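Protein LURP-one-related 15 (Arabidopsis thaliana, PDB 1ZXU) is of unknown molecular function but might be related to the phospholipid scramblases and the tubby-like family of membrane-tethered transcription factors. Local coordinates at residues F54-V59 with F65-P70; K77-L80 with T86-V89; I167-H172 with A198-L203. All coordinates share one frame; numbering follows the deposited sequence.

Interaction 1: residues F54-V59 with F65-P70; sequences FVITDV and FKVKEP
Phe54 and Val67 face each other as a hydrogen-bonded pair of an antiparallel beta hairpin, strands 54-58 and 63-68, and their side chains lie alongside one another on the sheet face turned to helix 197-211. Two backbone bonds close this pair, Val67 N to Phe54 O at 2.8 Å and Phe54 N to Val67 O at 3.0 Å. Ile56 and Phe65 form the next such pair, with Ile56 N to Phe65 O nearly straight (N-H...O angle 173°) and Phe65 N reaching back to Ile56 O. Here the packing is tight. Val67 lays CB over a face of the Phe54 ring, 4.2 Å from its centroid, a CH-pi contact near the rim; a chi1 of 55° tucks the ring between its own backbone N and carbonyl carbon and so brings CE1 to 3.9 Å from Val67 CG2. That same methyl is met obliquely by Ile56 CD1 at 4.0 Å. Arg44 adds a cation-pi contact to the Phe54 ring, and helix residues Ala198, Ala201 and Val205 cover Phe65 and Val67. The other face is looser: Val55 and Lys66, a non-hydrogen-bonded pair, run side by side with Val55 CG2 3.8 Å from Lys66 CG, and Lys66 is exposed. The hairpin is thus amphipathic, its backbone polar groups spent on strand pairing, one face apolar for the core and the other carrying a lysine into solvent.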
ATOM      1  N   PHE A  54       1.337   0.553  13.178  1.00 16.62           N
ATOM      2  CA  PHE A  54       0.019  -0.074  13.242  1.00 15.98           C
ATOM      3  C   PHE A  54       0.108  -1.399  12.505  1.00 14.86           C
ATOM      4  O   PHE A  54       1.171  -1.728  12.024  1.00 15.11           O
ATOM      5  CB  PHE A  54      -1.114   0.829  12.688  1.00 15.19           C
ATOM      6  CG  PHE A  54      -0.901   1.327  11.280  1.00 14.90           C
ATOM      7  CD1 PHE A  54      -1.277   0.535  10.177  1.00 14.64           C
ATOM      8  CD2 PHE A  54      -0.368   2.607  11.060  1.00 13.99           C
ATOM      9  CE1 PHE A  54      -1.123   1.034   8.861  1.00 16.80           C
ATOM     10  CE2 PHE A  54      -0.233   3.096   9.748  1.00 16.63           C
ATOM     11  CZ  PHE A  54      -0.585   2.325   8.687  1.00 16.43           C
ATOM     12  N   VAL A  55      -0.957  -2.178  12.529  1.00 12.24           N
ATOM     13  CA  VAL A  55      -0.986  -3.471  11.853  1.00 13.08           C
ATOM     14  C   VAL A  55      -2.092  -3.473  10.810  1.00 15.04           C
ATOM     15  O   VAL A  55      -3.116  -2.786  10.972  1.00 15.69           O
ATOM     16  CB  VAL A  55      -1.206  -4.581  12.850  1.00 15.09           C
ATOM     17  CG1 VAL A  55      -1.437  -5.893  12.167  1.00 23.11           C
ATOM     18  CG2 VAL A  55       0.107  -4.730  13.715  1.00 17.26           C
ATOM     19  N   ILE A  56      -1.897  -4.237   9.733  1.00 12.97           N
ATOM     20  CA  ILE A  56      -2.988  -4.357   8.735  1.00 10.96           C
ATOM     21  C   ILE A  56      -3.431  -5.808   8.841  1.00 13.30           C
ATOM     22  O   ILE A  56      -2.590  -6.707   8.757  1.00 14.18           O
ATOM     23  CB  ILE A  56      -2.451  -4.033   7.341  1.00 12.76           C
ATOM     24  CG1 ILE A  56      -2.156  -2.517   7.240  1.00 13.99           C
ATOM     25  CG2 ILE A  56      -3.488  -4.499   6.292  1.00 15.37           C
ATOM     26  CD1 ILE A  56      -1.370  -2.128   5.992  1.00 15.32           C
ATOM     27  N   THR A  57      -4.731  -6.040   9.012  1.00 13.10           N
ATOM     28  CA  THR A  57      -5.245  -7.423   9.242  1.00 14.70           C
ATOM     29  C   THR A  57      -6.238  -7.737   8.143  1.00 15.86           C
ATOM     30  O   THR A  57      -6.678  -6.820   7.438  1.00 16.05           O
ATOM     31  CB  THR A  57      -5.962  -7.578  10.633  1.00 15.02           C
ATOM     32  OG1 THR A  57      -7.135  -6.759  10.683  1.00 21.26           O
ATOM     33  CG2 THR A  57      -5.014  -7.227  11.791  1.00 15.78           C
ATOM     34  N   ASP A  58      -6.589  -9.007   7.981  1.00 13.36           N
ATOM     35  CA  ASP A  58      -7.779  -9.320   7.240  1.00 17.81           C
ATOM     36  C   ASP A  58      -9.033  -9.070   8.113  1.00 20.50           C
ATOM     37  O   ASP A  58      -8.925  -8.617   9.273  1.00 19.34           O
ATOM     38  CB  ASP A  58      -7.714 -10.743   6.669  1.00 18.16           C
ATOM     39  CG  ASP A  58      -7.876 -11.817   7.717  1.00 19.55           C
ATOM     40  OD1 ASP A  58      -8.262 -11.538   8.896  1.00 17.24           O
ATOM     41  OD2 ASP A  58      -7.662 -12.986   7.328  1.00 20.94           O
ATOM     42  N   VAL A  59     -10.209  -9.369   7.561  1.00 23.93           N
ATOM     43  CA  VAL A  59     -11.495  -9.147   8.275  1.00 26.59           C
ATOM     44  C   VAL A  59     -11.631  -9.854   9.607  1.00 26.08           C
ATOM     45  O   VAL A  59     -12.319  -9.364  10.533  1.00 27.69           O
ATOM     46  CB  VAL A  59     -12.758  -9.537   7.438  1.00 27.46           C
ATOM     47  CG1 VAL A  59     -13.203  -8.381   6.544  1.00 38.94           C
ATOM     48  CG2 VAL A  59     -12.623 -10.928   6.702  1.00 32.29           C
ATOM     49  N   PHE A  65       0.223  -7.492   7.636  1.00 12.55           N
ATOM     50  CA  PHE A  65       1.520  -6.755   7.748  1.00 12.26           C
ATOM     51  C   PHE A  65       1.613  -5.965   9.047  1.00 13.09           C
ATOM     52  O   PHE A  65       0.596  -5.451   9.528  1.00 15.85           O
ATOM     53  CB  PHE A  65       1.631  -5.723   6.614  1.00 12.76           C
ATOM     54  CG  PHE A  65       1.527  -6.345   5.273  1.00 13.12           C
ATOM     55  CD1 PHE A  65       2.514  -7.165   4.790  1.00 15.42           C
ATOM     56  CD2 PHE A  65       0.361  -6.192   4.522  1.00 17.21           C
ATOM     57  CE1 PHE A  65       2.382  -7.761   3.519  1.00 15.04           C
ATOM     58  CE2 PHE A  65       0.220  -6.793   3.272  1.00 14.85           C
ATOM     59  CZ  PHE A  65       1.209  -7.567   2.771  1.00 14.58           C
ATOM     60  N   LYS A  66       2.801  -5.908   9.634  1.00 11.47           N
ATOM     61  CA  LYS A  66       3.067  -4.905  10.631  1.00 11.48           C
ATOM     62  C   LYS A  66       3.708  -3.736   9.952  1.00 12.93           C
ATOM     63  O   LYS A  66       4.564  -3.908   9.042  1.00 15.78           O
ATOM     64  CB  LYS A  66       4.013  -5.426  11.734  1.00 16.00           C
ATOM     65  CG  LYS A  66       3.288  -6.437  12.617  1.00 29.20           C
ATOM     66  CD  LYS A  66       3.988  -6.629  13.988  1.00 40.38           C
ATOM     67  CE  LYS A  66       3.554  -7.977  14.596  1.00 46.60           C
ATOM     68  NZ  LYS A  66       3.041  -7.871  16.010  1.00 54.98           N
ATOM     69  N   VAL A  67       3.224  -2.566  10.308  1.00 12.67           N
ATOM     70  CA  VAL A  67       3.756  -1.365   9.722  1.00 11.31           C
ATOM     71  C   VAL A  67       4.505  -0.589  10.776  1.00 14.53           C
ATOM     72  O   VAL A  67       3.931  -0.284  11.835  1.00 14.50           O
ATOM     73  CB  VAL A  67       2.614  -0.481   9.188  1.00 12.23           C
ATOM     74  CG1 VAL A  67       3.180   0.822   8.603  1.00 14.19           C
ATOM     75  CG2 VAL A  67       1.901  -1.246   8.115  1.00 11.71           C
ATOM     76  N   LYS A  68       5.775  -0.304  10.489  1.00 15.03           N
ATOM     77  CA  LYS A  68       6.537   0.485  11.480  1.00 16.84           C
ATOM     78  C   LYS A  68       7.560   1.404  10.910  1.00 15.78           C
ATOM     79  O   LYS A  68       8.034   1.205   9.801  1.00 14.24           O
ATOM     80  CB  LYS A  68       7.208  -0.423  12.502  1.00 19.89           C
ATOM     81  CG  LYS A  68       8.360  -1.189  11.970  1.00 23.28           C
ATOM     82  CD  LYS A  68       9.135  -1.841  13.155  1.00 30.50           C
ATOM     83  CE  LYS A  68      10.340  -2.660  12.723  1.00 33.47           C
ATOM     84  NZ  LYS A  68      11.064  -2.207  11.494  1.00 43.02           N
ATOM     85  N   GLU A  69       7.918   2.433  11.691  1.00 15.82           N
ATOM     86  CA  GLU A  69       9.095   3.256  11.348  1.00 15.81           C
ATOM     87  C   GLU A  69      10.293   2.455  11.915  1.00 15.85           C
ATOM     88  O   GLU A  69      10.316   2.154  13.106  1.00 17.03           O
ATOM     89  CB  GLU A  69       8.992   4.627  12.058  1.00 19.88           C
ATOM     90  CG  GLU A  69       8.026   5.599  11.353  1.00 22.72           C
ATOM     91  CD  GLU A  69       7.784   6.924  12.128  1.00 27.14           C
ATOM     92  OE1 GLU A  69       8.356   7.089  13.222  1.00 32.42           O
ATOM     93  OE2 GLU A  69       7.000   7.762  11.634  1.00 38.39           O
ATOM     94  N   PRO A  70      11.222   2.032  11.052  1.00 16.62           N
ATOM     95  CA  PRO A  70      12.292   1.085  11.478  1.00 13.88           C
ATOM     96  C   PRO A  70      13.306   1.743  12.416  1.00 15.12           C
ATOM     97  O   PRO A  70      13.971   0.998  13.188  1.00 17.16           O
ATOM     98  CB  PRO A  70      12.985   0.712  10.187  1.00 16.83           C
ATOM     99  CG  PRO A  70      12.699   1.883   9.195  1.00 15.60           C
ATOM    100  CD  PRO A  70      11.274   2.340   9.618  1.00 16.53           C
TER

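Interaction 2: residues K77-L80 with T86-V89; sequences KRVL and TPVV
A classic beta bulge marks this hairpin of strands 77-81 and 87-92, neighbours in the antiparallel barrel: Val88 and Val89 both stand opposite Leu80. Leu80 grips the bulge with both of its backbone polar groups. Its N donates to Val89 O at 3.0 Å, and its O accepts from Val88 N at 2.7 Å, both bonds almost straight. The extra residue is accommodated by the backbone of Val88, whose psi of -54° departs from the extended values of its neighbours. The axes of the two short segments are inclined at 115°, well short of a straight antiparallel run, although Leu80 and Val89 still pair in antiparallel fashion. Towards the barrel interior, Leu80 CB packs on Val89 CG2 at 4.0 Å, while the rest of Leu80 reaches Ala201 and Val205 of helix 197-211. Val88 touches Ala198 of the same helix and Phe65. Arg78, at the other end of the strand, sends NH1 to Gly52 O. On the Val79 side the contact is made by a single methyl: with CG2 anti to the backbone N, Val79 places it obliquely against Pro87 CB at 3.8 Å and, closer still, 3.3 Å from Val89 O, the same oxygen that accepts the bond from Leu80 N.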
ATOM      1  N   LYS A  77      10.843   6.971   6.741  1.00 22.48           N
ATOM      2  CA  LYS A  77      10.870   5.588   6.223  1.00 19.25           C
ATOM      3  C   LYS A  77       9.832   4.782   6.997  1.00 18.10           C
ATOM      4  O   LYS A  77       9.675   4.955   8.210  1.00 19.19           O
ATOM      5  CB  LYS A  77      12.219   4.876   6.473  1.00 20.78           C
ATOM      6  CG  LYS A  77      13.335   5.139   5.560  1.00 24.85           C
ATOM      7  CD  LYS A  77      14.345   3.988   5.737  1.00 30.38           C
ATOM      8  CE  LYS A  77      15.657   4.255   5.006  1.00 40.75           C
ATOM      9  NZ  LYS A  77      16.483   5.355   5.598  1.00 50.22           N
ATOM     10  N   ARG A  78       9.121   3.882   6.301  1.00 15.99           N
ATOM     11  CA  ARG A  78       8.303   2.933   6.986  1.00 15.00           C
ATOM     12  C   ARG A  78       8.613   1.595   6.336  1.00 15.68           C
ATOM     13  O   ARG A  78       8.900   1.552   5.160  1.00 17.42           O
ATOM     14  CB  ARG A  78       6.822   3.236   6.722  1.00 15.22           C
ATOM     15  CG  ARG A  78       5.917   2.586   7.718  1.00 23.56           C
ATOM     16  CD  ARG A  78       5.781   3.532   8.947  1.00 30.31           C
ATOM     17  NE  ARG A  78       5.483   4.863   8.432  1.00 28.75           N
ATOM     18  CZ  ARG A  78       4.256   5.341   8.284  1.00 26.17           C
ATOM     19  NH1 ARG A  78       3.184   4.665   8.724  1.00 27.30           N
ATOM     20  NH2 ARG A  78       4.105   6.564   7.770  1.00 39.31           N
ATOM     21  N   VAL A  79       8.520   0.523   7.098  1.00 12.02           N
ATOM     22  CA  VAL A  79       8.608  -0.816   6.523  1.00 12.63           C
ATOM     23  C   VAL A  79       7.323  -1.618   6.795  1.00 12.74           C
ATOM     24  O   VAL A  79       6.681  -1.443   7.827  1.00 14.13           O
ATOM     25  CB  VAL A  79       9.874  -1.585   7.090  1.00 16.30           C
ATOM     26  CG1 VAL A  79       9.736  -1.824   8.566  1.00 21.61           C
ATOM     27  CG2 VAL A  79      10.087  -2.929   6.361  1.00 19.82           C
ATOM     28  N   LEU A  80       6.930  -2.442   5.835  1.00 11.45           N
ATOM     29  CA  LEU A  80       5.837  -3.433   5.988  1.00 11.78           C
ATOM     30  C   LEU A  80       6.498  -4.763   6.203  1.00 14.54           C
ATOM     31  O   LEU A  80       7.283  -5.198   5.338  1.00 16.99           O
ATOM     32  CB  LEU A  80       4.980  -3.492   4.705  1.00 13.67           C
ATOM     33  CG  LEU A  80       3.841  -2.509   4.785  1.00 21.78           C
ATOM     34  CD1 LEU A  80       4.461  -1.099   4.646  1.00 19.51           C
ATOM     35  CD2 LEU A  80       2.918  -2.825   3.644  1.00 25.91           C
ATOM     36  N   THR A  86       9.639 -10.531   8.516  1.00 19.48           N
ATOM     37  CA  THR A  86      10.500 -10.295   7.337  1.00 18.16           C
ATOM     38  C   THR A  86       9.993  -9.054   6.590  1.00 17.88           C
ATOM     39  O   THR A  86       8.780  -8.982   6.308  1.00 17.46           O
ATOM     40  CB  THR A  86      10.453 -11.454   6.369  1.00 20.39           C
ATOM     41  OG1 THR A  86      10.793 -12.688   7.040  1.00 29.21           O
ATOM     42  CG2 THR A  86      11.476 -11.257   5.236  1.00 22.58           C
ATOM     43  N   PRO A  87      10.889  -8.117   6.270  1.00 16.45           N
ATOM     44  CA  PRO A  87      10.468  -6.957   5.459  1.00 15.72           C
ATOM     45  C   PRO A  87       9.936  -7.356   4.116  1.00 14.69           C
ATOM     46  O   PRO A  87      10.579  -8.146   3.396  1.00 16.29           O
ATOM     47  CB  PRO A  87      11.757  -6.149   5.286  1.00 15.93           C
ATOM     48  CG  PRO A  87      12.585  -6.522   6.573  1.00 20.42           C
ATOM     49  CD  PRO A  87      12.299  -7.989   6.717  1.00 18.27           C
ATOM     50  N   VAL A  88       8.783  -6.775   3.735  1.00 11.80           N
ATOM     51  CA  VAL A  88       8.193  -7.049   2.460  1.00 11.44           C
ATOM     52  C   VAL A  88       8.534  -5.886   1.492  1.00 11.84           C
ATOM     53  O   VAL A  88       8.982  -6.103   0.345  1.00 13.88           O
ATOM     54  CB  VAL A  88       6.668  -7.175   2.613  1.00 12.81           C
ATOM     55  CG1 VAL A  88       5.963  -7.299   1.234  1.00 13.44           C
ATOM     56  CG2 VAL A  88       6.357  -8.388   3.595  1.00 13.97           C
ATOM     57  N   VAL A  89       8.196  -4.678   1.956  1.00 11.07           N
ATOM     58  CA  VAL A  89       8.651  -3.471   1.240  1.00 10.99           C
ATOM     59  C   VAL A  89       9.079  -2.387   2.236  1.00 11.24           C
ATOM     60  O   VAL A  89       8.668  -2.389   3.404  1.00 11.79           O
ATOM     61  CB  VAL A  89       7.584  -2.836   0.289  1.00 11.36           C
ATOM     62  CG1 VAL A  89       7.237  -3.810  -0.901  1.00 11.99           C
ATOM     63  CG2 VAL A  89       6.347  -2.432   1.059  1.00 13.33           C
TER

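Interaction 3: residues I167-H172 with A198-L203; sequences IVAQMH and AFIASL
Ile200 carries the contact of helical segment 198-203 with strand segment 167-172, its side chain touching Val168 and Ala169. At the start of the helical segment, Ala198 packs on Phe65 of strand 63-68 and on Tyr32 of a loop, and its carbonyl oxygen accepts the backbone N of Ser202. Phe199 comes next; its CB points toward the strand, but its ring is taken up by Tyr117, which it meets edge-to-face, and by Phe146. Ile200 then makes the contact. Its CG1 lies anti to the carbonyl carbon (chi1 -55°) and the chain bends again at chi2 (-61°), which curls CD1 back so that both branch ends straddle one methyl: Ala169 CB is 3.9 Å from Ile200 CG2 and equally 3.9 Å from Ile200 CD1. The same CD1 crosses to Val168 CG2 at 4.1 Å. An alanine at Ile200 would remove both branches and is likely to open a gap over Ala169 and leave Val168 CG2 without its helix partner. Ala201 packs against Phe65 of strand 63-68. Ser202 bends its OG back to Phe199 O at 2.7 Å, in the carbonyl plane and on a lone pair, and also bonds Tyr117 OH; Phe199 O takes the backbone N of Leu203 as well, so two donors share it. Val168 and Ala169 reach the helix side by side because both face Val159 in a classic beta bulge, which turns two consecutive side chains inward. A hydrophobic helix threaded through a closed antiparallel barrel, gripped by apolar side chains of the wall, is the hallmark of the tubby-like fold.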
ATOM      1  N   ILE A 167     -10.865  -1.142 -11.719  1.00 12.89           N
ATOM      2  CA  ILE A 167     -10.698  -0.990 -10.217  1.00 12.91           C
ATOM      3  C   ILE A 167      -9.956  -2.223  -9.707  1.00 13.95           C
ATOM      4  O   ILE A 167     -10.346  -3.356  -9.971  1.00 12.55           O
ATOM      5  CB  ILE A 167     -12.044  -0.932  -9.523  1.00 12.55           C
ATOM      6  CG1 ILE A 167     -12.731   0.382  -9.865  1.00 16.66           C
ATOM      7  CG2 ILE A 167     -11.919  -0.999  -7.970  1.00 14.75           C
ATOM      8  CD1 ILE A 167     -14.206   0.346  -9.503  1.00 21.29           C
ATOM      9  N   VAL A 168      -8.863  -1.979  -8.953  1.00 11.82           N
ATOM     10  CA  VAL A 168      -8.117  -3.066  -8.325  1.00 12.26           C
ATOM     11  C   VAL A 168      -8.332  -3.154  -6.801  1.00 11.78           C
ATOM     12  O   VAL A 168      -8.060  -4.193  -6.220  1.00 11.91           O
ATOM     13  CB  VAL A 168      -6.596  -3.028  -8.654  1.00 14.26           C
ATOM     14  CG1 VAL A 168      -6.381  -3.174 -10.202  1.00 14.99           C
ATOM     15  CG2 VAL A 168      -5.987  -1.779  -8.180  1.00 12.28           C
ATOM     16  N   ALA A 169      -8.794  -2.060  -6.210  1.00 11.29           N
ATOM     17  CA  ALA A 169      -9.125  -2.042  -4.779  1.00 10.71           C
ATOM     18  C   ALA A 169     -10.093  -0.941  -4.458  1.00 10.97           C
ATOM     19  O   ALA A 169     -10.083   0.108  -5.113  1.00 13.44           O
ATOM     20  CB  ALA A 169      -7.869  -1.877  -3.914  1.00 10.12           C
ATOM     21  N   GLN A 170     -10.885  -1.181  -3.436  1.00 11.32           N
ATOM     22  CA  GLN A 170     -11.915  -0.209  -3.065  1.00 13.30           C
ATOM     23  C   GLN A 170     -12.094  -0.112  -1.538  1.00 14.44           C
ATOM     24  O   GLN A 170     -12.299  -1.128  -0.894  1.00 14.45           O
ATOM     25  CB  GLN A 170     -13.229  -0.718  -3.700  1.00 16.47           C
ATOM     26  CG  GLN A 170     -14.507  -0.102  -3.188  1.00 24.85           C
ATOM     27  CD  GLN A 170     -14.864   1.092  -3.987  1.00 32.12           C
ATOM     28  OE1 GLN A 170     -15.158   0.956  -5.175  1.00 30.94           O
ATOM     29  NE2 GLN A 170     -14.794   2.293  -3.372  1.00 30.84           N
HETATM   30  N   MSE A 171     -12.040   1.103  -1.012  1.00 15.61           N
HETATM   31  CA  MSE A 171     -12.317   1.353   0.380  1.00 14.46           C
HETATM   32  C   MSE A 171     -13.824   1.436   0.672  1.00 15.62           C
HETATM   33  O   MSE A 171     -14.608   1.881  -0.195  1.00 15.92           O
HETATM   34  CB  MSE A 171     -11.626   2.675   0.766  1.00 16.43           C
HETATM   35  CG  MSE A 171     -11.531   2.885   2.258  1.00 19.12           C
HETATM   36 SE   MSE A 171     -10.420   4.446   2.500  1.00 20.26          SE
HETATM   37  CE  MSE A 171      -8.690   3.577   2.239  1.00 31.46           C
ATOM     38  N   HIS A 172     -14.219   0.959   1.863  1.00 15.82           N
ATOM     39  CA  HIS A 172     -15.637   1.020   2.338  1.00 19.60           C
ATOM     40  C   HIS A 172     -15.627   1.492   3.768  1.00 18.74           C
ATOM     41  O   HIS A 172     -14.781   1.062   4.537  1.00 18.76           O
ATOM     42  CB  HIS A 172     -16.288  -0.375   2.415  1.00 22.34           C
ATOM     43  CG  HIS A 172     -16.009  -1.252   1.257  1.00 32.33           C
ATOM     44  ND1 HIS A 172     -15.020  -2.214   1.277  1.00 34.98           N
ATOM     45  CD2 HIS A 172     -16.613  -1.342   0.045  1.00 39.82           C
ATOM     46  CE1 HIS A 172     -15.013  -2.839   0.113  1.00 41.38           C
ATOM     47  NE2 HIS A 172     -15.965  -2.331  -0.651  1.00 41.10           N
ATOM     48  N   ALA A 198       0.031  -6.747  -1.183  1.00 12.75           N
ATOM     49  CA  ALA A 198       1.141  -6.006  -0.522  1.00 10.91           C
ATOM     50  C   ALA A 198       1.247  -4.642  -1.182  1.00 13.97           C
ATOM     51  O   ALA A 198       1.427  -3.614  -0.538  1.00 12.75           O
ATOM     52  CB  ALA A 198       2.470  -6.748  -0.597  1.00 12.27           C
ATOM     53  N   PHE A 199       1.082  -4.639  -2.490  1.00  9.69           N
ATOM     54  CA  PHE A 199       1.059  -3.345  -3.196  1.00 12.34           C
ATOM     55  C   PHE A 199      -0.088  -2.455  -2.644  1.00 11.11           C
ATOM     56  O   PHE A 199       0.128  -1.308  -2.251  1.00 11.67           O
ATOM     57  CB  PHE A 199       0.849  -3.655  -4.684  1.00 11.65           C
ATOM     58  CG  PHE A 199       0.554  -2.423  -5.510  1.00 12.96           C
ATOM     59  CD1 PHE A 199       1.414  -1.299  -5.478  1.00 16.98           C
ATOM     60  CD2 PHE A 199      -0.629  -2.361  -6.264  1.00 13.46           C
ATOM     61  CE1 PHE A 199       1.150  -0.156  -6.226  1.00 17.83           C
ATOM     62  CE2 PHE A 199      -0.880  -1.249  -7.045  1.00 14.42           C
ATOM     63  CZ  PHE A 199      -0.029  -0.110  -7.015  1.00 17.34           C
ATOM     64  N   ILE A 200      -1.306  -2.982  -2.569  1.00 10.09           N
ATOM     65  CA  ILE A 200      -2.390  -2.177  -2.028  1.00 10.16           C
ATOM     66  C   ILE A 200      -2.155  -1.715  -0.551  1.00 10.26           C
ATOM     67  O   ILE A 200      -2.401  -0.555  -0.199  1.00 10.10           O
ATOM     68  CB  ILE A 200      -3.734  -2.903  -2.165  1.00 10.29           C
ATOM     69  CG1 ILE A 200      -3.967  -3.294  -3.645  1.00 10.50           C
ATOM     70  CG2 ILE A 200      -4.818  -1.989  -1.528  1.00 12.44           C
ATOM     71  CD1 ILE A 200      -4.027  -2.097  -4.614  1.00 13.35           C
ATOM     72  N   ALA A 201      -1.589  -2.604   0.264  1.00 10.33           N
ATOM     73  CA  ALA A 201      -1.292  -2.276   1.665  1.00 11.05           C
ATOM     74  C   ALA A 201      -0.276  -1.131   1.657  1.00 10.95           C
ATOM     75  O   ALA A 201      -0.433  -0.220   2.444  1.00 11.08           O
ATOM     76  CB  ALA A 201      -0.663  -3.487   2.385  1.00 10.49           C
ATOM     77  N   SER A 202       0.702  -1.125   0.736  1.00 11.43           N
ATOM     78  CA  SER A 202       1.611   0.013   0.765  1.00 12.97           C
ATOM     79  C   SER A 202       0.937   1.348   0.436  1.00 12.92           C
ATOM     80  O   SER A 202       1.303   2.421   0.973  1.00 12.24           O
ATOM     81  CB  SER A 202       2.819  -0.243  -0.171  1.00 14.24           C
ATOM     82  OG  SER A 202       2.418  -0.034  -1.517  1.00 17.08           O
ATOM     83  N   LEU A 203      -0.081   1.303  -0.448  1.00 10.83           N
ATOM     84  CA  LEU A 203      -0.818   2.505  -0.770  1.00 11.72           C
ATOM     85  C   LEU A 203      -1.612   3.009   0.433  1.00 10.97           C
ATOM     86  O   LEU A 203      -1.753   4.201   0.626  1.00 13.82           O
ATOM     87  CB  LEU A 203      -1.740   2.268  -2.006  1.00 11.22           C
ATOM     88  CG  LEU A 203      -0.959   1.950  -3.283  1.00 13.86           C
ATOM     89  CD1 LEU A 203      -1.997   1.784  -4.456  1.00 15.08           C
ATOM     90  CD2 LEU A 203      -0.014   3.083  -3.673  1.00 14.16           C
TER

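Overall arrangement
Interactions 1 and 2 are successive hairpins of one barrel wall, their centres about 10 Å apart, joined where strands 63-68 and 77-81 pair: Lys68 O lies 2.8 Å from Val79 N, a probable hydrogen bond, and Val67 CG1 packs on Arg78 CG at 3.4 Å. Interaction 3 belongs to a more distant strand, its centre about 14 Å from that of interaction 1 and 17 Å from that of interaction 2. The helical segment 198-203 bridges them all. Ala201 CB meets Phe65 CE2 at 3.5 Å and both Ile56 CD1 and Leu80 CD2 at 3.9 Å, while Ile200 serves strand 167-173. One buried helix thus ties together separate parts of the barrel wall.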